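Local coordinates for putative dehydrogenase (Pseudomonas fluorescens, PDB 6UUG), which is a methanesulfinate monooxygenase, MsuC, the oxygenase of a two-component flavin-dependent system that serves bacterial assimilation of methyl sulfur, at residues 252-257 with 315-320; 258-263 with 348-353. One frame throughout, in Å; residues are numbered along the deposited sequence.

How the contacts relate
Both contacts illustrate how a helical bundle is knitted together by one long helix that meets different neighbours at different points along its length. Helix 247-277 supplies the first segment of each. Contact 1 joins it to helix 294-327, and contact 2 joins it to helix 333-360; along the chain the order is 252-257, 258-263, 315-320, 348-353, and the two contacts interlace. The centres lie about 11 Å apart, and the two meet directly where A318 CB packs on H258 CE1 at 4.0 Å. All four segments fall in the C-terminal helical domain of the acyl-CoA dehydrogenase fold, and other residues of 315-320 and 348-353 meet the second subunit, so the bundle also borders a subunit interface.

Contact 1 (252-257 with 315-320); sequences AQLTFT and ERAAAL
L254 reaches from helix 247-277 to the A317-A318 step of helix 294-327, a small apolar contact inside the C-terminal helical bundle of the acyl-CoA dehydrogenase fold. The two methyls of its isopropyl end divide the work. L254 CD1 lies 3.9 Å from A317 CB, while L254 CD2 settles against the backbone of the opposing helix, 3.8 Å from A318 CA and the same distance from A317 O. The methyl of A318 is a looser neighbour, with A318 CB 4.4 Å from L254 CD2. Small residues thus let one branched side chain rest directly on a helix surface, yet the backbones stay well apart, with the CA atoms of L254 and A318 7.6 Å from each other.

Holding CG opposite the backbone N, at a chi1 of -168°, L254 extends its fork away from its own helix and toward the alanines. L89 of helix 85-96 and L321 also pack on this leucine, and S86 touches A318, which makes the site a junction of three helices. Farther out, E315 is salt-bridged to R93 of helix 85-96, and R316 forms a salt bridge with E308 of the second subunit, so the turn that carries the alanines has charged attachments both within its chain and across the interface. One residue before the leucine, the carbonyl of Q253 accepts from both the amide and the hydroxyl of T257. These donors approach from opposite faces of the carbonyl plane, T257 OG1 lying 2.9 Å from Q253 O and 38° out of that plane.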
ATOM      1  N   ALA A 252     -15.435 -23.860  -9.030  1.00 27.67           N
ATOM      2  CA  ALA A 252     -16.017 -22.533  -9.252  1.00 27.94           C
ATOM      3  C   ALA A 252     -15.048 -21.422  -8.849  1.00 28.26           C
ATOM      4  O   ALA A 252     -14.820 -20.482  -9.619  1.00 29.16           O
ATOM      5  CB  ALA A 252     -17.339 -22.403  -8.488  1.00 28.88           C
ATOM      6  N   GLN A 253     -14.469 -21.519  -7.645  1.00 27.78           N
ATOM      7  CA  GLN A 253     -13.527 -20.505  -7.172  1.00 28.26           C
ATOM      8  C   GLN A 253     -12.308 -20.397  -8.077  1.00 28.05           C
ATOM      9  O   GLN A 253     -11.857 -19.289  -8.386  1.00 27.55           O
ATOM     10  CB  GLN A 253     -13.083 -20.827  -5.746  1.00 30.12           C
ATOM     11  CG  GLN A 253     -14.201 -20.687  -4.720  1.00 31.31           C
ATOM     12  CD  GLN A 253     -14.526 -19.231  -4.433  1.00 38.37           C
ATOM     13  OE1 GLN A 253     -13.624 -18.431  -4.179  1.00 36.55           O
ATOM     14  NE2 GLN A 253     -15.815 -18.873  -4.497  1.00 41.40           N
ATOM     15  N   LEU A 254     -11.748 -21.534  -8.502  1.00 26.16           N
ATOM     16  CA  LEU A 254     -10.576 -21.479  -9.369  1.00 24.07           C
ATOM     17  C   LEU A 254     -10.932 -21.025 -10.787  1.00 26.45           C
ATOM     18  O   LEU A 254     -10.072 -20.472 -11.485  1.00 27.54           O
ATOM     19  CB  LEU A 254      -9.868 -22.852  -9.371  1.00 27.70           C
ATOM     20  CG  LEU A 254      -8.468 -22.892 -10.001  1.00 29.14           C
ATOM     21  CD1 LEU A 254      -7.570 -21.842  -9.390  1.00 27.36           C
ATOM     22  CD2 LEU A 254      -7.830 -24.280  -9.834  1.00 27.40           C
ATOM     23  N   THR A 255     -12.182 -21.213 -11.219  1.00 26.27           N
ATOM     24  CA  THR A 255     -12.614 -20.670 -12.509  1.00 26.24           C
ATOM     25  C   THR A 255     -12.598 -19.147 -12.477  1.00 27.55           C
ATOM     26  O   THR A 255     -12.027 -18.506 -13.369  1.00 28.27           O
ATOM     27  CB  THR A 255     -14.010 -21.201 -12.862  1.00 27.97           C
ATOM     28  OG1 THR A 255     -13.948 -22.627 -13.044  1.00 29.99           O
ATOM     29  CG2 THR A 255     -14.542 -20.553 -14.142  1.00 30.31           C
ATOM     30  N   PHE A 256     -13.199 -18.555 -11.434  1.00 26.87           N
ATOM     31  CA  PHE A 256     -13.111 -17.107 -11.242  1.00 28.87           C
ATOM     32  C   PHE A 256     -11.665 -16.654 -11.180  1.00 25.24           C
ATOM     33  O   PHE A 256     -11.303 -15.631 -11.765  1.00 27.55           O
ATOM     34  CB  PHE A 256     -13.815 -16.682  -9.949  1.00 30.81           C
ATOM     35  CG  PHE A 256     -15.300 -16.572 -10.075  1.00 34.87           C
ATOM     36  CD1 PHE A 256     -15.862 -15.722 -11.012  1.00 42.12           C
ATOM     37  CD2 PHE A 256     -16.131 -17.270  -9.218  1.00 41.01           C
ATOM     38  CE1 PHE A 256     -17.240 -15.605 -11.123  1.00 46.18           C
ATOM     39  CE2 PHE A 256     -17.509 -17.158  -9.320  1.00 44.27           C
ATOM     40  CZ  PHE A 256     -18.062 -16.323 -10.278  1.00 43.87           C
ATOM     41  N   THR A 257     -10.828 -17.408 -10.457  1.00 25.58           N
ATOM     42  CA  THR A 257      -9.435 -17.014 -10.274  1.00 25.13           C
ATOM     43  C   THR A 257      -8.705 -16.944 -11.609  1.00 23.74           C
ATOM     44  O   THR A 257      -7.942 -16.003 -11.852  1.00 25.75           O
ATOM     45  CB  THR A 257      -8.721 -17.979  -9.321  1.00 26.17           C
ATOM     46  OG1 THR A 257      -9.350 -17.944  -8.033  1.00 28.14           O
ATOM     47  CG2 THR A 257      -7.255 -17.575  -9.145  1.00 25.73           C
ATOM     48  N   GLU A 315      -1.309 -21.274 -11.193  1.00 24.51           N
ATOM     49  CA  GLU A 315      -0.920 -22.514 -11.856  1.00 28.57           C
ATOM     50  C   GLU A 315      -0.664 -23.618 -10.846  1.00 29.14           C
ATOM     51  O   GLU A 315      -0.923 -24.797 -11.141  1.00 27.47           O
ATOM     52  CB  GLU A 315       0.299 -22.256 -12.741  1.00 29.03           C
ATOM     53  CG  GLU A 315      -0.093 -21.442 -13.957  1.00 28.13           C
ATOM     54  CD  GLU A 315       1.078 -20.905 -14.762  1.00 37.07           C
ATOM     55  OE1 GLU A 315       2.250 -21.102 -14.351  1.00 39.53           O
ATOM     56  OE2 GLU A 315       0.812 -20.270 -15.810  1.00 36.48           O
ATOM     57  N   ARG A 316      -0.175 -23.265  -9.652  1.00 25.43           N
ATOM     58  CA  ARG A 316      -0.010 -24.285  -8.621  1.00 25.81           C
ATOM     59  C   ARG A 316      -1.358 -24.815  -8.156  1.00 30.29           C
ATOM     60  O   ARG A 316      -1.529 -26.029  -7.988  1.00 27.49           O
ATOM     61  CB  ARG A 316       0.770 -23.763  -7.419  1.00 28.72           C
ATOM     62  CG  ARG A 316       0.776 -24.880  -6.381  1.00 34.02           C
ATOM     63  CD  ARG A 316       1.222 -24.523  -5.068  1.00 38.55           C
ATOM     64  NE  ARG A 316       0.460 -23.444  -4.466  1.00 37.32           N
ATOM     65  CZ  ARG A 316       0.841 -22.914  -3.319  1.00 36.54           C
ATOM     66  NH1 ARG A 316       1.932 -23.400  -2.727  1.00 39.26           N
ATOM     67  NH2 ARG A 316       0.160 -21.925  -2.776  1.00 30.32           N
ATOM     68  N   ALA A 317      -2.331 -23.931  -7.939  1.00 27.06           N
ATOM     69  CA  ALA A 317      -3.665 -24.410  -7.583  1.00 26.45           C
ATOM     70  C   ALA A 317      -4.258 -25.295  -8.671  1.00 25.47           C
ATOM     71  O   ALA A 317      -4.940 -26.289  -8.371  1.00 26.29           O
ATOM     72  CB  ALA A 317      -4.589 -23.215  -7.314  1.00 27.87           C
ATOM     73  N   ALA A 318      -4.019 -24.955  -9.941  1.00 25.44           N
ATOM     74  CA  ALA A 318      -4.571 -25.766 -11.019  1.00 26.35           C
ATOM     75  C   ALA A 318      -3.951 -27.157 -11.025  1.00 27.21           C
ATOM     76  O   ALA A 318      -4.659 -28.145 -11.223  1.00 27.89           O
ATOM     77  CB  ALA A 318      -4.363 -25.076 -12.369  1.00 28.01           C
ATOM     78  N   ALA A 319      -2.639 -27.256 -10.797  1.00 28.64           N
ATOM     79  CA  ALA A 319      -2.005 -28.577 -10.725  1.00 28.90           C
ATOM     80  C   ALA A 319      -2.560 -29.397  -9.566  1.00 30.38           C
ATOM     81  O   ALA A 319      -2.809 -30.604  -9.707  1.00 29.04           O
ATOM     82  CB  ALA A 319      -0.489 -28.423 -10.599  1.00 32.91           C
ATOM     83  N   LEU A 320      -2.746 -28.768  -8.404  1.00 26.89           N
ATOM     84  CA  LEU A 320      -3.316 -29.480  -7.267  1.00 26.31           C
ATOM     85  C   LEU A 320      -4.740 -29.932  -7.556  1.00 28.90           C
ATOM     86  O   LEU A 320      -5.149 -30.998  -7.085  1.00 29.47           O
ATOM     87  CB  LEU A 320      -3.287 -28.607  -6.006  1.00 26.24           C
ATOM     88  CG  LEU A 320      -1.919 -28.282  -5.403  1.00 28.93           C
ATOM     89  CD1 LEU A 320      -2.073 -27.264  -4.283  1.00 32.59           C
ATOM     90  CD2 LEU A 320      -1.288 -29.554  -4.857  1.00 31.08           C
TER

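Contact 2 (258-263 with 348-353)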
ATOM      1  N   HIS A 258      -8.902 -17.949 -12.475  1.00 26.30           N
ATOM      2  CA  HIS A 258      -8.280 -17.911 -13.797  1.00 25.95           C
ATOM      3  C   HIS A 258      -8.795 -16.737 -14.619  1.00 27.94           C
ATOM      4  O   HIS A 258      -8.044 -16.154 -15.416  1.00 26.28           O
ATOM      5  CB  HIS A 258      -8.523 -19.232 -14.537  1.00 26.15           C
ATOM      6  CG  HIS A 258      -7.568 -20.315 -14.159  1.00 24.78           C
ATOM      7  ND1 HIS A 258      -7.627 -20.984 -12.959  1.00 25.35           N
ATOM      8  CD2 HIS A 258      -6.514 -20.839 -14.836  1.00 26.33           C
ATOM      9  CE1 HIS A 258      -6.653 -21.882 -12.913  1.00 28.25           C
ATOM     10  NE2 HIS A 258      -5.964 -21.814 -14.043  1.00 24.98           N
ATOM     11  N   MET A 259     -10.084 -16.401 -14.470  1.00 28.07           N
ATOM     12  CA  MET A 259     -10.637 -15.211 -15.120  0.53 29.23           C
ATOM     13  C   MET A 259      -9.914 -13.953 -14.660  1.00 28.33           C
ATOM     14  O   MET A 259      -9.571 -13.081 -15.476  1.00 27.57           O
ATOM     15  CB  MET A 259     -12.138 -15.073 -14.817  0.53 29.80           C
ATOM     16  CG  MET A 259     -13.056 -16.075 -15.486  0.53 26.91           C
ATOM     17  SD  MET A 259     -14.734 -16.028 -14.778  0.53 35.28           S
ATOM     18  CE  MET A 259     -15.108 -14.282 -14.867  0.53 37.03           C
ATOM     19  N   PHE A 260      -9.726 -13.816 -13.339  1.00 26.21           N
ATOM     20  CA  PHE A 260      -9.070 -12.637 -12.785  1.00 27.81           C
ATOM     21  C   PHE A 260      -7.665 -12.470 -13.347  1.00 27.41           C
ATOM     22  O   PHE A 260      -7.248 -11.360 -13.696  1.00 25.72           O
ATOM     23  CB  PHE A 260      -8.994 -12.731 -11.253  1.00 28.98           C
ATOM     24  CG  PHE A 260     -10.336 -12.771 -10.538  1.00 27.61           C
ATOM     25  CD1 PHE A 260     -11.532 -12.579 -11.207  1.00 30.88           C
ATOM     26  CD2 PHE A 260     -10.373 -13.015  -9.162  1.00 30.40           C
ATOM     27  CE1 PHE A 260     -12.766 -12.624 -10.515  1.00 31.98           C
ATOM     28  CE2 PHE A 260     -11.593 -13.064  -8.479  1.00 28.41           C
ATOM     29  CZ  PHE A 260     -12.779 -12.865  -9.161  1.00 30.19           C
ATOM     30  N   LEU A 261      -6.899 -13.563 -13.387  1.00 26.31           N
ATOM     31  CA  LEU A 261      -5.556 -13.489 -13.948  1.00 25.04           C
ATOM     32  C   LEU A 261      -5.603 -13.108 -15.424  1.00 28.18           C
ATOM     33  O   LEU A 261      -4.859 -12.226 -15.867  1.00 26.68           O
ATOM     34  CB  LEU A 261      -4.821 -14.819 -13.753  1.00 26.49           C
ATOM     35  CG  LEU A 261      -3.501 -14.991 -14.511  1.00 25.64           C
ATOM     36  CD1 LEU A 261      -2.480 -13.935 -14.138  1.00 26.82           C
ATOM     37  CD2 LEU A 261      -2.949 -16.391 -14.175  1.00 27.35           C
ATOM     38  N   GLY A 262      -6.492 -13.747 -16.192  1.00 26.84           N
ATOM     39  CA  GLY A 262      -6.629 -13.409 -17.605  1.00 26.34           C
ATOM     40  C   GLY A 262      -6.952 -11.941 -17.840  1.00 26.96           C
ATOM     41  O   GLY A 262      -6.383 -11.303 -18.725  1.00 27.05           O
ATOM     42  N   ILE A 263      -7.859 -11.383 -17.042  1.00 25.76           N
ATOM     43  CA  ILE A 263      -8.203  -9.966 -17.194  1.00 26.42           C
ATOM     44  C   ILE A 263      -6.972  -9.084 -16.975  1.00 28.91           C
ATOM     45  O   ILE A 263      -6.680  -8.181 -17.772  1.00 27.68           O
ATOM     46  CB  ILE A 263      -9.337  -9.584 -16.227  1.00 25.57           C
ATOM     47  CG1 ILE A 263     -10.662 -10.234 -16.631  1.00 28.03           C
ATOM     48  CG2 ILE A 263      -9.480  -8.069 -16.173  1.00 27.54           C
ATOM     49  CD1 ILE A 263     -11.713 -10.183 -15.512  1.00 27.91           C
ATOM     50  N   VAL A 348      -7.059 -14.451  -3.719  1.00 25.38           N
ATOM     51  CA  VAL A 348      -6.782 -13.169  -3.068  1.00 26.62           C
ATOM     52  C   VAL A 348      -5.729 -12.389  -3.854  1.00 25.90           C
ATOM     53  O   VAL A 348      -5.898 -11.195  -4.142  1.00 26.41           O
ATOM     54  CB  VAL A 348      -6.360 -13.384  -1.605  1.00 27.74           C
ATOM     55  CG1 VAL A 348      -5.884 -12.067  -0.992  1.00 27.42           C
ATOM     56  CG2 VAL A 348      -7.558 -13.908  -0.817  1.00 27.64           C
ATOM     57  N   ALA A 349      -4.643 -13.061  -4.253  1.00 25.87           N
ATOM     58  CA  ALA A 349      -3.596 -12.379  -5.007  1.00 26.86           C
ATOM     59  C   ALA A 349      -4.115 -11.894  -6.353  1.00 25.04           C
ATOM     60  O   ALA A 349      -3.879 -10.738  -6.738  1.00 27.97           O
ATOM     61  CB  ALA A 349      -2.391 -13.298  -5.210  1.00 28.49           C
ATOM     62  N   ALA A 350      -4.828 -12.755  -7.080  1.00 24.08           N
ATOM     63  CA  ALA A 350      -5.339 -12.346  -8.389  1.00 24.57           C
ATOM     64  C   ALA A 350      -6.309 -11.184  -8.255  1.00 26.00           C
ATOM     65  O   ALA A 350      -6.309 -10.274  -9.086  1.00 26.12           O
ATOM     66  CB  ALA A 350      -6.023 -13.508  -9.097  1.00 26.16           C
ATOM     67  N   SER A 351      -7.141 -11.204  -7.214  1.00 27.03           N
ATOM     68  CA  SER A 351      -8.130 -10.143  -7.027  1.00 25.28           C
ATOM     69  C   SER A 351      -7.455  -8.819  -6.732  1.00 26.70           C
ATOM     70  O   SER A 351      -7.727  -7.802  -7.390  1.00 31.12           O
ATOM     71  CB  SER A 351      -9.079 -10.511  -5.878  1.00 28.66           C
ATOM     72  OG  SER A 351      -9.894 -11.625  -6.227  1.00 31.87           O
ATOM     73  N   ARG A 352      -6.599  -8.803  -5.711  1.00 26.93           N
ATOM     74  CA  ARG A 352      -6.047  -7.543  -5.218  1.00 26.53           C
ATOM     75  C   ARG A 352      -4.992  -6.997  -6.161  1.00 29.63           C
ATOM     76  O   ARG A 352      -5.023  -5.813  -6.536  1.00 28.63           O
ATOM     77  CB  ARG A 352      -5.434  -7.743  -3.842  1.00 28.85           C
ATOM     78  CG  ARG A 352      -6.444  -7.947  -2.791  1.00 37.79           C
ATOM     79  CD  ARG A 352      -5.772  -7.928  -1.456  1.00 43.77           C
ATOM     80  NE  ARG A 352      -6.657  -7.348  -0.465  1.00 44.57           N
ATOM     81  CZ  ARG A 352      -6.346  -7.264   0.821  1.00 45.78           C
ATOM     82  NH1 ARG A 352      -5.173  -7.728   1.226  1.00 34.83           N
ATOM     83  NH2 ARG A 352      -7.201  -6.723   1.686  1.00 44.83           N
ATOM     84  N   GLN A 353      -4.014  -7.830  -6.512  1.00 26.97           N
ATOM     85  CA  GLN A 353      -2.960  -7.354  -7.397  1.00 28.09           C
ATOM     86  C   GLN A 353      -3.478  -7.151  -8.819  1.00 28.29           C
ATOM     87  O   GLN A 353      -3.005  -6.254  -9.533  1.00 27.91           O
ATOM     88  CB  GLN A 353      -1.784  -8.329  -7.369  1.00 29.00           C
ATOM     89  CG  GLN A 353      -1.057  -8.374  -6.017  1.00 30.22           C
ATOM     90  CD  GLN A 353       0.120  -9.344  -6.048  1.00 38.51           C
ATOM     91  OE1 GLN A 353      -0.053 -10.541  -5.863  1.00 42.26           O
ATOM     92  NE2 GLN A 353       1.312  -8.827  -6.301  1.00 45.47           N
TER
HETATM   93  O   HOH W   1      -5.199 -10.996 -11.506  1.00 38.73           O
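F260 turns its side chain from helix 247-277 toward A350 and S351 of helix 333-360, within the C-terminal helical bundle of the acyl-CoA dehydrogenase fold, and the two small residues meet different parts of it. The methyl of A350 sits at the edge of the phenyl ring, near its plane, and touches the root of the side chain, with F260 CB 3.8 Å from A350 CB. S351 comes obliquely to the ring: S351 OG is 3.2 Å from F260 CE2 and 3.3 Å from F260 CD2, so the oxygen lies beside one ortho-meta bond. The ring is directed there by a chi1 of -63°, which sets CG opposite the carbonyl carbon and beside the backbone N.

S351 is rotated the same way about its own first torsion, at -68°, and its hydroxyl is bonded back to the carbonyl of K347, one turn earlier. L383 and Q386 of helix 378-386 also touch F260, while L392 packs against S351.

The helix segments run at 35° to each other, with their axes 8.7 Å apart at closest approach. Alanine at the crossing lets the chains come close, and the CA atoms of L261 and A350 are separated by 5.7 Å. A water bridges the same interface, donating to A350 O at 2.8 Å and, more weakly, to F260 O at 3.0 Å.

No direct hydrogen bond joins the segments. The chemistry is therefore that of a mostly apolar, buried contact with two polar features: a serine hydroxyl engaged within its own helix while meeting the ring, and a water whose link between the backbones is weak on the F260 side.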